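Local coordinates for protein hemoglobin component VII (Tokunagayusurika akamusi, PDB 1X46) that binds heme and, as a larval globin of a midge, probably carries or stores oxygen at the heme iron, at residues P2-M7 and F139-S144; A9-L14 and K132-S137; K25-L30 and P60-A65; H108-E113 and V145-L150. All coordinates share one frame; numbering follows the deposited sequence.

Interaction 1 of 4, residues P2-M7 and F139-S144; sequences PTWVDM and FNNMYS
V5 and N141 hold each other through two hydrogen bonds that join the backbone of one extended residue to a single side-chain amide. V5 N donates to N141 OD1 at 2.9 Å, nearly straight at 169°, and N141 ND2 returns a bond of 2.8 Å to V5 O, which it meets from above the carbonyl plane. With CG beside its own backbone N and anti to the carbonyl carbon (chi1 -74°), the N141 amide leaves the helix toward the loop, and the paired bonds fix which way its oxygen and nitrogen face. A third polar link is a water that donates to P2 O and to S144 O.

Stacking comes next. The indole of W4 lies flat on the same amide, the two planes 6° apart, with N141 CG 3.7 Å above the ring. N141 CB adds a CH-pi contact over the six-membered ring. At the indole edge S144 OG comes within 3.4 Å of W4 CE3, while giving its own hydrogen bond to N141 O. In the loop itself W4 NE1 donates to D6 OD1.

Apolar contact is slight: P2 CG rests on Y143 CB at 3.7 Å. The Y143 hydroxyl is hydrogen-bonded to E113 on helix 106-123. The arrangement is that of an irregular N-terminal arm packed against the last helix of the globin fold, here helix 129-146, with an asparagine side-chain amide pairing with the N-H and C=O of one arm residue.

Interaction 2 of 4, residues A9-L14 and K132-S137; sequences AGDIAL and KKAWDS
Helices 9-14 and 132-137 cross nearly perpendicularly, at -99°, with their axes 8.5 Å apart at closest approach and D11 and A134 as the nearest pair of residues. A134 sits at the crossing. Its methyl is the centre of the contact: CB comes to 3.5 Å from D11 O and to 3.7 Å from D11 CB, and L14 CB touches it at 3.9 Å. L14 CD1 also reaches this methyl, so that one small side chain is met by two residues about a helical turn apart.

The polar part lies beside it. D11 CG stands beside its own backbone N and anti to the carbonyl carbon (chi1 -77°), and from there the carboxylate passes alongside the A134 methyl, its OD2 turned to K133. The lysine chain leaves its helix extended and then bends at its last two torsions, which brings NZ back toward the aspartate. The direct salt bridge is long, 4.0 Å between D11 OD2 and K133 NZ. A water closes the gap, donating to D11 OD2 and accepting from K133 NZ at 2.7 Å, and this probably makes the pair mainly water-mediated.

M7 of the N-terminal arm touches S137. On the other flank W135 NE1 is hydrogen-bonded to S18 further along helix 9-20, while the W135 side chain packs on V15 and W19 and on L116 and L120. W135 thus packs against both helix 9-20 and helix 106-123.

Interaction 3 of 4, residues K25-L30 and P60-A65; sequences KEVDIL and PFALHA. With HEM (protoporphyrin IX containing Fe), chain B.
The crossing of helices 26-30 and 60-65 stands on the distal side of the heme, where H64 faces the iron-bound water. The axes run at 91° to each other, 8.6 Å apart. In the pair with the nearest CA atoms, A65 CB lies 3.4 Å from E26 O, a close approach made by a methyl group. L30 and F61 carry much of the rest: L30 CD2 lies over one face of the phenyl ring, offset toward its rim, in a CH-pi contact 3.9 Å from the centroid, and L30 CG meets F61 CZ at 3.6 Å. V27 CG1 comes to the ring edge, while V27 CG2 packs on A62. An alanine in place of F61 would probably open a gap between the helices and leave L30 and V27 without the ring that they share.

L30 CD2 also touches H64 CD2 at 4.0 Å, at the edge of the imidazole. H64 NE2 lies 2.7 Å from the water, in the ring plane, and that water binds the heme iron at 2.1 Å; F44 meets the imidazole edge-to-face. The layout is the near-perpendicular crossing of the globin B and E helices, with the E-helix distal histidine beside the ligand site, as in other globins.

Interaction 4 of 4, residues H108-E113 and V145-L150; sequences HFEEFE and VVFPEL. With HEM (protoporphyrin IX containing Fe), chain B.
F109 is held between protein and cofactor, V146 CG1 over one face of its ring and the heme methyl CMC over the opposite face, while the backbones of the two segments stay far apart, with 8.9 Å between the nearest CA atoms, those of F109 and F147. V146 CG1 makes a CH-pi contact 4.3 Å from the ring centroid, displaced toward the rim. L150, the C-terminal residue, adds its CD1 at 3.8 Å from F109 CD2. At the base of the F109 side chain, F147 turns its edge to the helix: its CE1 touches F109 CB at 4.1 Å, and its CZ meets E110 CG. The phenyl of F147 is also stacked with Y143.

On the heme side F109 CE1 lies 3.6 Å from the methine carbon CHC. F112, one turn on, covers the vinyl carbon CAB with the centre of its ring, and H108 O comes to 3.4 Å from CMC. H108 itself is tied along the helix, its ND1 donating to E111 OE1 at 168°. F109 also meets the iron-binding H99 edge-to-face. An alanine in place of F109 would probably leave V146 and L150 without their aromatic partner and open a gap beside the porphyrin.

No hydrogen bond joins the two segments. Their contact is purely apolar, which implies that the chain's C-terminal end is joined to the heme pocket through shape and hydrophobic burial.

Overall arrangement
From the N terminus, the arm 2-7 runs to helix 129-146 and closes the longest loop, interaction 1. Interaction 2 closes a slightly shorter one inside it, bringing helix 9-20 onto the same helix; the two touch through M7, whose CE lies 3.5 Å from A134 O. Interaction 3 is nested within both, a local crossing of helices 26-36 and 59-78 on the far side of the chain's centre. Interaction 4 follows it in series and crosses interactions 1 and 2, tying helix 106-123 to the C-terminal end. Helix 129-146 thus links interactions 1, 2 and 4, while interactions 3 and 4, which do not touch each other, both contact the heme.

Interaction 1 of 4, residues P2-M7 and F139-S144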
# COMPACT_ATOMS: atom_id res chain seq x y z
N PRO A 2 -1.34 7.58 14.73
CA PRO A 2 0.10 7.77 14.70
C PRO A 2 0.52 9.21 14.50
O PRO A 2 -0.25 10.06 14.04
CB PRO A 2 0.54 6.89 13.52
CG PRO A 2 -0.58 5.82 13.48
CD PRO A 2 -1.79 6.63 13.68
N THR A 3 1.74 9.47 14.93
CA THR A 3 2.39 10.77 14.83
C THR A 3 3.47 10.66 13.76
O THR A 3 4.24 9.69 13.73
CB THR A 3 2.98 11.12 16.22
OG1 THR A 3 1.91 11.24 17.17
CG2 THR A 3 3.64 12.50 16.22
N TRP A 4 3.54 11.62 12.85
CA TRP A 4 4.59 11.63 11.84
C TRP A 4 6.00 11.75 12.47
O TRP A 4 6.23 12.59 13.34
CB TRP A 4 4.34 12.77 10.86
CG TRP A 4 5.25 12.84 9.66
CD1 TRP A 4 6.57 13.22 9.65
CD2 TRP A 4 4.90 12.57 8.29
NE1 TRP A 4 7.05 13.20 8.36
CE2 TRP A 4 6.06 12.80 7.51
CE3 TRP A 4 3.73 12.16 7.64
CZ2 TRP A 4 6.08 12.63 6.10
CZ3 TRP A 4 3.74 11.97 6.24
CH2 TRP A 4 4.91 12.23 5.48
N VAL A 5 6.90 10.86 12.05
CA VAL A 5 8.30 10.86 12.49
C VAL A 5 9.08 10.81 11.19
O VAL A 5 9.03 9.81 10.46
CB VAL A 5 8.61 9.62 13.42
CG1 VAL A 5 10.11 9.46 13.72
CG2 VAL A 5 7.81 9.68 14.72
N ASP A 6 9.78 11.89 10.84
CA ASP A 6 10.53 11.94 9.58
C ASP A 6 11.43 10.73 9.38
O ASP A 6 12.14 10.32 10.30
CB ASP A 6 11.37 13.22 9.50
CG ASP A 6 10.52 14.47 9.35
OD1 ASP A 6 9.83 14.60 8.32
OD2 ASP A 6 10.50 15.38 10.22
N MET A 7 11.39 10.16 8.19
CA MET A 7 12.17 8.96 7.91
C MET A 7 13.60 9.34 7.66
O MET A 7 13.89 10.40 7.12
CB MET A 7 11.64 8.25 6.68
CG MET A 7 10.39 7.44 6.93
SD MET A 7 9.76 6.72 5.39
CE MET A 7 10.95 5.39 5.19
N PHE A 139 4.87 3.41 6.64
CA PHE A 139 3.47 3.22 6.97
C PHE A 139 3.00 4.07 8.16
O PHE A 139 1.90 4.60 8.13
CB PHE A 139 3.14 1.74 7.19
CG PHE A 139 2.83 1.00 5.91
CD1 PHE A 139 1.63 1.21 5.26
CD2 PHE A 139 3.73 0.11 5.37
CE1 PHE A 139 1.31 0.52 4.05
CE2 PHE A 139 3.42 -0.57 4.17
CZ PHE A 139 2.22 -0.35 3.54
N ASN A 140 3.83 4.18 9.20
CA ASN A 140 3.51 5.04 10.34
C ASN A 140 3.16 6.45 9.84
O ASN A 140 2.14 7.02 10.25
CB ASN A 140 4.72 5.14 11.28
CG ASN A 140 4.51 6.20 12.42
OD1 ASN A 140 4.96 7.38 12.32
ND2 ASN A 140 3.84 5.79 13.45
N ASN A 141 4.01 6.97 8.96
CA ASN A 141 3.82 8.32 8.45
C ASN A 141 2.58 8.42 7.56
O ASN A 141 1.80 9.36 7.68
CB ASN A 141 5.08 8.81 7.76
CG ASN A 141 6.18 9.15 8.75
OD1 ASN A 141 5.96 9.11 9.96
ND2 ASN A 141 7.38 9.49 8.22
N MET A 142 2.39 7.43 6.69
CA MET A 142 1.14 7.38 5.91
C MET A 142 -0.09 7.44 6.84
O MET A 142 -1.03 8.23 6.62
CB MET A 142 1.09 6.10 5.05
CG MET A 142 -0.26 5.82 4.43
SD MET A 142 -0.26 4.10 3.75
CE MET A 142 -2.01 3.75 3.74
N TYR A 143 -0.10 6.58 7.86
CA TYR A 143 -1.22 6.51 8.79
C TYR A 143 -1.46 7.81 9.56
O TYR A 143 -2.59 8.15 9.86
CB TYR A 143 -1.01 5.37 9.81
CG TYR A 143 -0.92 3.98 9.19
CD1 TYR A 143 -1.43 3.72 7.91
CD2 TYR A 143 -0.30 2.94 9.88
CE1 TYR A 143 -1.34 2.46 7.38
CE2 TYR A 143 -0.22 1.67 9.35
CZ TYR A 143 -0.73 1.45 8.09
OH TYR A 143 -0.66 0.19 7.50
N SER A 144 -0.38 8.53 9.85
CA SER A 144 -0.52 9.77 10.60
C SER A 144 -1.41 10.78 9.85
O SER A 144 -2.08 11.59 10.48
CB SER A 144 0.85 10.35 10.92
OG SER A 144 1.44 10.94 9.78
O HOH W 1 -2.58 11.10 13.06

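Interaction 2 of 4, residues A9-L14 and K132-S137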
# COMPACT_ATOMS: atom_id res chain seq x y z
N ALA A 9 17.00 8.95 5.50
CA ALA A 9 17.23 8.83 4.06
C ALA A 9 17.53 7.41 3.56
O ALA A 9 17.11 7.01 2.47
CB ALA A 9 18.35 9.80 3.62
N GLY A 10 18.28 6.66 4.37
CA GLY A 10 18.60 5.28 4.05
C GLY A 10 17.36 4.39 4.05
O GLY A 10 17.28 3.51 3.20
N ASP A 11 16.47 4.63 5.00
CA ASP A 11 15.18 3.92 5.07
C ASP A 11 14.29 4.25 3.87
O ASP A 11 13.65 3.36 3.32
CB ASP A 11 14.47 4.25 6.35
CG ASP A 11 15.05 3.51 7.52
OD1 ASP A 11 15.89 2.62 7.30
OD2 ASP A 11 14.69 3.75 8.70
N ILE A 12 14.28 5.51 3.44
CA ILE A 12 13.59 5.87 2.20
C ILE A 12 14.17 5.08 1.02
O ILE A 12 13.43 4.53 0.20
CB ILE A 12 13.68 7.41 1.95
CG1 ILE A 12 12.90 8.15 3.04
CG2 ILE A 12 13.19 7.77 0.53
CD1 ILE A 12 13.12 9.67 3.08
N ALA A 13 15.50 4.97 0.95
CA ALA A 13 16.09 4.20 -0.13
C ALA A 13 15.71 2.73 -0.07
O ALA A 13 15.49 2.10 -1.11
CB ALA A 13 17.64 4.37 -0.15
N LEU A 14 15.58 2.20 1.15
CA LEU A 14 15.24 0.77 1.31
C LEU A 14 13.83 0.50 0.81
O LEU A 14 13.58 -0.52 0.14
CB LEU A 14 15.35 0.32 2.75
CG LEU A 14 16.76 0.15 3.35
CD1 LEU A 14 16.64 -0.17 4.84
CD2 LEU A 14 17.53 -0.93 2.62
N LYS A 132 12.09 -4.30 6.93
CA LYS A 132 10.82 -4.23 7.64
C LYS A 132 10.68 -2.95 8.45
O LYS A 132 9.62 -2.31 8.43
CB LYS A 132 10.69 -5.46 8.55
CG LYS A 132 9.34 -5.53 9.23
CD LYS A 132 9.33 -6.44 10.44
CE LYS A 132 8.15 -6.11 11.39
NZ LYS A 132 6.95 -5.42 10.74
N LYS A 133 11.76 -2.56 9.14
CA LYS A 133 11.78 -1.33 9.92
C LYS A 133 11.54 -0.11 9.04
O LYS A 133 10.78 0.77 9.43
CB LYS A 133 13.11 -1.20 10.66
CG LYS A 133 13.12 -0.11 11.69
CD LYS A 133 14.37 -0.26 12.52
CE LYS A 133 15.48 0.57 11.91
NZ LYS A 133 15.22 2.02 12.22
N ALA A 134 12.16 -0.08 7.86
CA ALA A 134 11.99 1.05 6.94
C ALA A 134 10.53 1.18 6.48
O ALA A 134 9.96 2.28 6.53
CB ALA A 134 12.91 0.92 5.75
N TRP A 135 9.93 0.07 6.03
CA TRP A 135 8.52 0.11 5.66
C TRP A 135 7.58 0.46 6.82
O TRP A 135 6.58 1.16 6.62
CB TRP A 135 8.08 -1.20 5.02
CG TRP A 135 8.52 -1.36 3.63
CD1 TRP A 135 9.65 -1.97 3.18
CD2 TRP A 135 7.80 -0.94 2.45
NE1 TRP A 135 9.70 -1.94 1.80
CE2 TRP A 135 8.58 -1.32 1.32
CE3 TRP A 135 6.58 -0.30 2.24
CZ2 TRP A 135 8.17 -1.06 -0.00
CZ3 TRP A 135 6.17 -0.04 0.92
CH2 TRP A 135 6.96 -0.42 -0.19
N ASP A 136 7.91 -0.00 8.03
CA ASP A 136 7.11 0.30 9.22
C ASP A 136 7.07 1.82 9.41
O ASP A 136 6.02 2.37 9.71
CB ASP A 136 7.72 -0.39 10.46
CG ASP A 136 7.27 -1.84 10.62
OD1 ASP A 136 6.42 -2.30 9.85
OD2 ASP A 136 7.68 -2.58 11.52
N SER A 137 8.23 2.46 9.21
CA SER A 137 8.34 3.92 9.40
C SER A 137 7.54 4.66 8.34
O SER A 137 6.91 5.68 8.64
CB SER A 137 9.81 4.36 9.38
OG SER A 137 10.49 3.81 10.49
O HOH W 2 16.96 3.37 10.70

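Interaction 3 of 4, residues K25-L30 and P60-A65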
# COMPACT_ATOMS: atom_id res chain seq x y z
N LYS A 25 4.55 -6.30 -10.20
CA LYS A 25 3.79 -7.48 -9.81
C LYS A 25 2.42 -7.06 -9.26
O LYS A 25 1.96 -7.63 -8.27
CB LYS A 25 4.56 -8.30 -8.76
CG LYS A 25 5.91 -8.85 -9.29
CD LYS A 25 6.67 -9.58 -8.18
CE LYS A 25 7.96 -10.23 -8.72
NZ LYS A 25 8.96 -9.23 -9.23
N GLU A 26 1.79 -6.08 -9.89
CA GLU A 26 0.54 -5.47 -9.38
C GLU A 26 -0.54 -6.50 -9.14
O GLU A 26 -1.18 -6.51 -8.10
CB GLU A 26 0.02 -4.46 -10.40
CG GLU A 26 1.03 -3.45 -10.91
CD GLU A 26 1.65 -3.83 -12.24
OE1 GLU A 26 2.06 -4.97 -12.41
OE2 GLU A 26 1.73 -2.93 -13.12
N VAL A 27 -0.75 -7.38 -10.11
CA VAL A 27 -1.81 -8.39 -9.98
C VAL A 27 -1.51 -9.33 -8.81
O VAL A 27 -2.41 -9.62 -8.02
CB VAL A 27 -1.95 -9.17 -11.32
CG1 VAL A 27 -2.69 -10.49 -11.14
CG2 VAL A 27 -2.67 -8.30 -12.38
N ASP A 28 -0.25 -9.74 -8.68
CA ASP A 28 0.12 -10.64 -7.59
C ASP A 28 -0.02 -9.94 -6.25
O ASP A 28 -0.42 -10.59 -5.26
CB ASP A 28 1.53 -11.20 -7.74
CG ASP A 28 1.66 -12.18 -8.91
OD1 ASP A 28 0.65 -12.76 -9.35
OD2 ASP A 28 2.77 -12.41 -9.44
N ILE A 29 0.28 -8.64 -6.19
CA ILE A 29 0.12 -7.92 -4.92
C ILE A 29 -1.35 -7.90 -4.53
O ILE A 29 -1.71 -8.16 -3.36
CB ILE A 29 0.65 -6.46 -5.06
CG1 ILE A 29 2.18 -6.45 -5.14
CG2 ILE A 29 0.15 -5.58 -3.87
CD1 ILE A 29 2.74 -5.13 -5.66
N LEU A 30 -2.24 -7.60 -5.48
CA LEU A 30 -3.67 -7.57 -5.17
C LEU A 30 -4.21 -8.93 -4.82
O LEU A 30 -5.02 -9.08 -3.88
CB LEU A 30 -4.50 -6.92 -6.31
CG LEU A 30 -5.99 -6.69 -6.03
CD1 LEU A 30 -6.15 -5.77 -4.80
CD2 LEU A 30 -6.69 -6.07 -7.27
N PRO A 60 -10.65 -6.55 -15.34
CA PRO A 60 -11.10 -5.77 -14.18
C PRO A 60 -10.15 -5.91 -12.97
O PRO A 60 -9.95 -4.96 -12.21
CB PRO A 60 -12.47 -6.36 -13.87
CG PRO A 60 -12.93 -6.88 -15.21
CD PRO A 60 -11.72 -7.47 -15.81
N PHE A 61 -9.62 -7.11 -12.76
CA PHE A 61 -8.68 -7.32 -11.67
C PHE A 61 -7.36 -6.58 -11.87
O PHE A 61 -6.89 -5.87 -10.97
CB PHE A 61 -8.42 -8.83 -11.47
CG PHE A 61 -7.79 -9.18 -10.14
CD1 PHE A 61 -8.54 -9.17 -8.98
CD2 PHE A 61 -6.45 -9.51 -10.08
CE1 PHE A 61 -7.94 -9.54 -7.77
CE2 PHE A 61 -5.84 -9.88 -8.86
CZ PHE A 61 -6.61 -9.86 -7.70
N ALA A 62 -6.76 -6.70 -13.06
CA ALA A 62 -5.54 -5.97 -13.37
C ALA A 62 -5.82 -4.46 -13.32
O ALA A 62 -4.97 -3.69 -12.90
CB ALA A 62 -5.05 -6.34 -14.76
N LEU A 63 -7.02 -4.05 -13.74
CA LEU A 63 -7.35 -2.63 -13.70
C LEU A 63 -7.25 -2.08 -12.27
O LEU A 63 -6.56 -1.08 -12.02
CB LEU A 63 -8.73 -2.38 -14.31
CG LEU A 63 -9.22 -0.92 -14.18
CD1 LEU A 63 -8.27 0.13 -14.79
CD2 LEU A 63 -10.63 -0.87 -14.82
N HIS A 64 -7.89 -2.74 -11.31
CA HIS A 64 -7.85 -2.23 -9.95
C HIS A 64 -6.41 -2.32 -9.36
O HIS A 64 -5.94 -1.42 -8.66
CB HIS A 64 -8.83 -2.91 -9.00
CG HIS A 64 -8.87 -2.20 -7.70
ND1 HIS A 64 -9.40 -0.94 -7.60
CD2 HIS A 64 -8.26 -2.46 -6.52
CE1 HIS A 64 -9.19 -0.48 -6.39
NE2 HIS A 64 -8.48 -1.36 -5.72
N ALA A 65 -5.74 -3.44 -9.64
CA ALA A 65 -4.37 -3.63 -9.19
C ALA A 65 -3.47 -2.50 -9.67
O ALA A 65 -2.66 -1.95 -8.90
CB ALA A 65 -3.85 -5.01 -9.65
CHA HEM B . -10.75 2.05 -4.64
CHB HEM B . -6.08 3.03 -3.79
CHC HEM B . -6.28 0.38 0.26
CHD HEM B . -10.93 -0.63 -0.57
C1A HEM B . -9.46 2.48 -4.78
C2A HEM B . -8.96 3.23 -5.92
C3A HEM B . -7.68 3.49 -5.67
C4A HEM B . -7.33 2.98 -4.37
CMA HEM B . -6.72 4.26 -6.60
CAA HEM B . -9.77 3.55 -7.22
CBA HEM B . -10.78 4.71 -7.13
CGA HEM B . -10.06 6.02 -6.91
O1A HEM B . -10.34 6.69 -5.90
O2A HEM B . -9.20 6.39 -7.76
C1B HEM B . -5.70 2.37 -2.66
C2B HEM B . -4.38 2.33 -2.06
C3B HEM B . -4.44 1.59 -0.93
C4B HEM B . -5.82 1.16 -0.79
CMB HEM B . -3.14 3.03 -2.68
CAB HEM B . -3.36 1.20 0.10
CBB HEM B . -2.12 1.67 0.11
C1C HEM B . -7.54 -0.13 0.40
C2C HEM B . -8.03 -0.99 1.48
C3C HEM B . -9.30 -1.29 1.23
C4C HEM B . -9.69 -0.61 0.01
CMC HEM B . -7.18 -1.45 2.69
CAC HEM B . -10.24 -2.17 2.09
C1D HEM B . -11.30 0.05 -1.70
C2D HEM B . -12.63 0.00 -2.27
C3D HEM B . -12.57 0.83 -3.51
C4D HEM B . -11.20 1.27 -3.61
CMD HEM B . -13.84 -0.75 -1.68
CAD HEM B . -13.75 1.10 -4.48
CBD HEM B . -13.92 -0.05 -5.46
CGD HEM B . -15.15 0.16 -6.32
O1D HEM B . -15.61 1.32 -6.46
O2D HEM B . -15.68 -0.84 -6.85
NA HEM B . -8.45 2.36 -3.86
NB HEM B . -6.56 1.61 -1.86
NC HEM B . -8.58 0.10 -0.48
ND HEM B . -10.46 0.83 -2.51
FE HEM B . -8.52 1.23 -2.17
O HOH W 3 -8.00 -0.54 -3.14

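Interaction 4 of 4, residues H108-E113 and V145-L150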
# COMPACT_ATOMS: atom_id res chain seq x y z
N HIS A 108 -8.19 -2.01 8.45
CA HIS A 108 -8.12 -2.46 7.05
C HIS A 108 -6.83 -2.03 6.39
O HIS A 108 -6.22 -2.80 5.65
CB HIS A 108 -9.27 -1.95 6.18
CG HIS A 108 -10.59 -2.48 6.56
ND1 HIS A 108 -10.75 -3.74 7.10
CD2 HIS A 108 -11.82 -1.95 6.44
CE1 HIS A 108 -12.02 -3.93 7.37
NE2 HIS A 108 -12.70 -2.87 6.96
N PHE A 109 -6.41 -0.79 6.62
CA PHE A 109 -5.10 -0.35 6.09
C PHE A 109 -3.95 -1.14 6.68
O PHE A 109 -3.03 -1.54 5.97
CB PHE A 109 -4.92 1.17 6.24
CG PHE A 109 -5.61 1.96 5.14
CD1 PHE A 109 -5.04 2.04 3.87
CD2 PHE A 109 -6.82 2.60 5.38
CE1 PHE A 109 -5.67 2.74 2.85
CE2 PHE A 109 -7.46 3.32 4.37
CZ PHE A 109 -6.90 3.39 3.11
N GLU A 110 -4.02 -1.43 7.97
CA GLU A 110 -2.99 -2.25 8.59
C GLU A 110 -2.95 -3.67 8.00
O GLU A 110 -1.87 -4.23 7.87
CB GLU A 110 -3.21 -2.33 10.11
CG GLU A 110 -3.02 -1.02 10.85
CD GLU A 110 -3.14 -1.19 12.37
OE1 GLU A 110 -3.59 -2.26 12.84
OE2 GLU A 110 -2.74 -0.25 13.08
N GLU A 111 -4.13 -4.20 7.64
CA GLU A 111 -4.21 -5.52 7.01
C GLU A 111 -3.50 -5.49 5.65
O GLU A 111 -2.77 -6.42 5.30
CB GLU A 111 -5.67 -5.93 6.87
CG GLU A 111 -6.31 -6.26 8.21
CD GLU A 111 -7.81 -6.41 8.13
OE1 GLU A 111 -8.45 -5.93 7.14
OE2 GLU A 111 -8.38 -7.05 9.07
N PHE A 112 -3.70 -4.39 4.91
CA PHE A 112 -3.03 -4.23 3.62
C PHE A 112 -1.51 -4.20 3.83
O PHE A 112 -0.74 -4.84 3.12
CB PHE A 112 -3.51 -2.95 2.91
CG PHE A 112 -2.89 -2.77 1.55
CD1 PHE A 112 -3.56 -3.24 0.43
CD2 PHE A 112 -1.63 -2.18 1.40
CE1 PHE A 112 -2.98 -3.12 -0.84
CE2 PHE A 112 -1.04 -2.05 0.13
CZ PHE A 112 -1.75 -2.54 -0.98
N GLU A 113 -1.07 -3.46 4.86
CA GLU A 113 0.34 -3.45 5.23
C GLU A 113 0.86 -4.86 5.56
O GLU A 113 1.92 -5.26 5.10
CB GLU A 113 0.57 -2.49 6.40
CG GLU A 113 1.95 -2.58 7.04
CD GLU A 113 2.12 -1.75 8.32
OE1 GLU A 113 1.14 -1.28 8.88
OE2 GLU A 113 3.28 -1.66 8.79
N VAL A 145 -1.42 10.68 8.53
CA VAL A 145 -2.20 11.57 7.69
C VAL A 145 -3.49 10.92 7.23
O VAL A 145 -4.52 11.59 7.11
CB VAL A 145 -1.34 12.03 6.48
CG1 VAL A 145 -2.18 12.74 5.44
CG2 VAL A 145 -0.20 12.92 6.96
N VAL A 146 -3.45 9.61 6.96
CA VAL A 146 -4.63 8.90 6.46
C VAL A 146 -5.66 8.60 7.56
O VAL A 146 -6.84 8.81 7.36
CB VAL A 146 -4.22 7.61 5.70
CG1 VAL A 146 -5.42 6.67 5.42
CG2 VAL A 146 -3.52 7.97 4.42
N PHE A 147 -5.22 8.11 8.72
CA PHE A 147 -6.15 7.71 9.79
C PHE A 147 -7.12 8.82 10.23
O PHE A 147 -8.30 8.54 10.38
CB PHE A 147 -5.46 7.07 11.00
CG PHE A 147 -4.93 5.66 10.77
CD1 PHE A 147 -4.98 5.04 9.50
CD2 PHE A 147 -4.36 4.96 11.83
CE1 PHE A 147 -4.46 3.74 9.34
CE2 PHE A 147 -3.83 3.67 11.66
CZ PHE A 147 -3.89 3.07 10.41
N PRO A 148 -6.66 10.06 10.40
CA PRO A 148 -7.58 11.17 10.75
C PRO A 148 -8.64 11.44 9.70
O PRO A 148 -9.66 12.09 10.04
CB PRO A 148 -6.64 12.38 10.87
CG PRO A 148 -5.29 11.79 11.17
CD PRO A 148 -5.26 10.54 10.32
N GLU A 149 -8.48 10.94 8.47
CA GLU A 149 -9.48 11.14 7.43
C GLU A 149 -10.49 10.01 7.38
O GLU A 149 -11.46 10.09 6.64
CB GLU A 149 -8.83 11.24 6.04
CG GLU A 149 -7.78 12.32 5.86
CD GLU A 149 -8.33 13.73 6.03
OE1 GLU A 149 -9.56 13.96 5.89
OE2 GLU A 149 -7.50 14.62 6.30
N LEU A 150 -10.27 8.94 8.15
CA LEU A 150 -11.17 7.79 8.07
C LEU A 150 -12.32 7.87 9.05
O LEU A 150 -13.32 7.20 8.83
CB LEU A 150 -10.40 6.48 8.29
CG LEU A 150 -9.24 6.16 7.34
CD1 LEU A 150 -8.54 4.89 7.81
CD2 LEU A 150 -9.72 6.05 5.89
OXT LEU A 150 -12.27 8.58 10.06
CHA HEM B . -10.75 2.05 -4.64
CHB HEM B . -6.08 3.03 -3.79
CHC HEM B . -6.28 0.38 0.26
CHD HEM B . -10.93 -0.63 -0.57
C1A HEM B . -9.46 2.48 -4.78
C2A HEM B . -8.96 3.23 -5.92
C3A HEM B . -7.68 3.49 -5.67
C4A HEM B . -7.33 2.98 -4.37
CMA HEM B . -6.72 4.26 -6.60
CAA HEM B . -9.77 3.55 -7.22
CBA HEM B . -10.78 4.71 -7.13
CGA HEM B . -10.06 6.02 -6.91
O1A HEM B . -10.34 6.69 -5.90
O2A HEM B . -9.20 6.39 -7.76
C1B HEM B . -5.70 2.37 -2.66
C2B HEM B . -4.38 2.33 -2.06
C3B HEM B . -4.44 1.59 -0.93
C4B HEM B . -5.82 1.16 -0.79
CMB HEM B . -3.14 3.03 -2.68
CAB HEM B . -3.36 1.20 0.10
CBB HEM B . -2.12 1.67 0.11
C1C HEM B . -7.54 -0.13 0.40
C2C HEM B . -8.03 -0.99 1.48
C3C HEM B . -9.30 -1.29 1.23
C4C HEM B . -9.69 -0.61 0.01
CMC HEM B . -7.18 -1.45 2.69
CAC HEM B . -10.24 -2.17 2.09
C1D HEM B . -11.30 0.05 -1.70
C2D HEM B . -12.63 0.00 -2.27
C3D HEM B . -12.57 0.83 -3.51
C4D HEM B . -11.20 1.27 -3.61
CMD HEM B . -13.84 -0.75 -1.68
CAD HEM B . -13.75 1.10 -4.48
CBD HEM B . -13.92 -0.05 -5.46
CGD HEM B . -15.15 0.16 -6.32
O1D HEM B . -15.61 1.32 -6.46
O2D HEM B . -15.68 -0.84 -6.85
NA HEM B . -8.45 2.36 -3.86
NB HEM B . -6.56 1.61 -1.86
NC HEM B . -8.58 0.10 -0.48
ND HEM B . -10.46 0.83 -2.51
FE HEM B . -8.52 1.23 -2.17
O HOH W 3 -8.00 -0.54 -3.14